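B-cell lymphoma 3 protein (Homo sapiens, PDB 1K1A) regulates transcription of NF-kappa-B target genes by binding p50 and p52 homodimers, acting as a nuclear coactivator and holding p50 in the cytoplasm. Local coordinates at residues T56-P59 with S60-R63. Sequence-based numbering, arbitrary orientation.
Sequences TTLP and SVVR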
loop_
_atom_site.group_PDB
_atom_site.type_symbol
_atom_site.label_atom_id
_atom_site.label_comp_id
_atom_site.label_asym_id
_atom_site.label_seq_id
_atom_site.Cartn_x
_atom_site.Cartn_y
_atom_site.Cartn_z
ATOM N N THR A 56 2.779 -16.104 -4.937
ATOM C CA THR A 56 3.536 -17.293 -4.524
ATOM C C THR A 56 4.818 -16.898 -3.778
ATOM O O THR A 56 5.464 -17.736 -3.159
ATOM C CB THR A 56 3.915 -18.174 -5.751
ATOM O OG1 THR A 56 2.749 -18.499 -6.517
ATOM C CG2 THR A 56 4.411 -19.550 -5.300
ATOM N N THR A 57 5.153 -15.609 -3.832
ATOM C CA THR A 57 6.410 -15.063 -3.293
ATOM C C THR A 57 7.663 -15.620 -3.981
ATOM O O THR A 57 8.515 -16.231 -3.351
ATOM C CB THR A 57 6.508 -15.194 -1.752
ATOM O OG1 THR A 57 6.640 -16.575 -1.374
ATOM C CG2 THR A 57 5.212 -14.754 -1.101
ATOM N N LEU A 58 7.766 -15.378 -5.279
ATOM C CA LEU A 58 8.904 -15.829 -6.072
ATOM C C LEU A 58 9.586 -14.640 -6.737
ATOM O O LEU A 58 9.356 -14.367 -7.919
ATOM C CB LEU A 58 8.423 -16.802 -7.144
ATOM C CG LEU A 58 7.810 -18.107 -6.642
ATOM C CD1 LEU A 58 7.078 -18.829 -7.777
ATOM C CD2 LEU A 58 8.896 -18.996 -6.035
ATOM N N PRO A 59 10.430 -13.936 -5.990
ATOM C CA PRO A 59 11.097 -12.735 -6.508
ATOM C C PRO A 59 11.877 -12.974 -7.813
ATOM O O PRO A 59 11.837 -12.129 -8.713
ATOM C CB PRO A 59 12.032 -12.333 -5.363
ATOM C CG PRO A 59 12.165 -13.582 -4.532
ATOM C CD PRO A 59 10.825 -14.233 -4.600
ATOM N N SER A 60 12.543 -14.121 -7.945
ATOM C CA SER A 60 13.287 -14.399 -9.174
ATOM C C SER A 60 12.380 -14.513 -10.400
ATOM O O SER A 60 12.768 -14.135 -11.503
ATOM C CB SER A 60 14.107 -15.677 -9.045
ATOM O OG SER A 60 15.169 -15.503 -8.130
ATOM N N VAL A 61 11.184 -15.061 -10.203
ATOM C CA VAL A 61 10.221 -15.184 -11.288
ATOM C C VAL A 61 9.650 -13.811 -11.648
ATOM O O VAL A 61 9.455 -13.490 -12.831
ATOM C CB VAL A 61 9.110 -16.176 -10.931
ATOM C CG1 VAL A 61 8.153 -16.367 -12.101
ATOM C CG2 VAL A 61 9.722 -17.514 -10.509
ATOM N N VAL A 62 9.398 -13.002 -10.625
ATOM C CA VAL A 62 8.912 -11.646 -10.835
ATOM C C VAL A 62 9.882 -10.891 -11.751
ATOM O O VAL A 62 9.474 -10.249 -12.718
ATOM C CB VAL A 62 8.792 -10.885 -9.503
ATOM C CG1 VAL A 62 8.569 -9.385 -9.754
ATOM C CG2 VAL A 62 7.666 -11.470 -8.628
ATOM N N ARG A 63 11.168 -10.977 -11.435
ATOM C CA ARG A 63 12.218 -10.317 -12.213
ATOM C C ARG A 63 12.253 -10.772 -13.676
ATOM O O ARG A 63 12.374 -9.953 -14.591
ATOM C CB ARG A 63 13.595 -10.583 -11.582
ATOM C CG ARG A 63 13.870 -9.826 -10.274
ATOM C CD ARG A 63 15.329 -9.912 -9.790
ATOM N NE ARG A 63 15.488 -9.365 -8.436
ATOM C CZ ARG A 63 15.795 -8.099 -8.173
ATOM N NH1 ARG A 63 15.980 -7.244 -9.167
ATOM N NH2 ARG A 63 15.912 -7.682 -6.914
#
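The carbonyl O of Leu58 meets the backbone N-H of Val62 where the chain turns into helix 59-67. Leu58 holds the N-cap position, and its backbone does the polar work: the O accepts a nearly straight bond from Val62 N at 3.0 Å (162° at the hydrogen) and a weak, bent one from Val61 N. Pro59 follows as the first helical residue, a place that suits a ring that restricts phi to helical values (-55° here) and has no N-H to offer. Its carbonyl carries the pattern on, taking Arg63 N at 3.0 Å. In the modelled conformer of Val61, one of two, the valine lies side by side with Leu58, pointing the same way; CG1 is anti to the backbone N (chi1 -176°), and CG2 sits 3.7 Å from Leu58 CB and 4.0 Å from Leu58 CD1.

The tight side is that of Val61 and Val62, both buried. Val62 CG2 packs 3.4 Å from Leu58 O, and beyond the turn this valine lies against Leu50, Ala53 and Val54 of helix 49-55 and Leu98 of helix 92-101; compact, branched side chains fit between such closely set helices. Ser60 and Arg63 belong to the solvent side. Ser60 is small and polar, as an exposed first turn tolerates well. Arg63 CG lies 3.4 Å from Pro59 O, and the chain, extended from CG to NE, runs against Ala97, Asp100 and Ser101 of helix 92-101, though the residue remains exposed overall.

Upstream, Thr57 has positive phi and closes helix 49-55 in a Schellman motif, so one helix ends and the next is capped within a few residues. This short link between antiparallel helices is the helix-turn-helix of an ankyrin repeat, here the second of the domain.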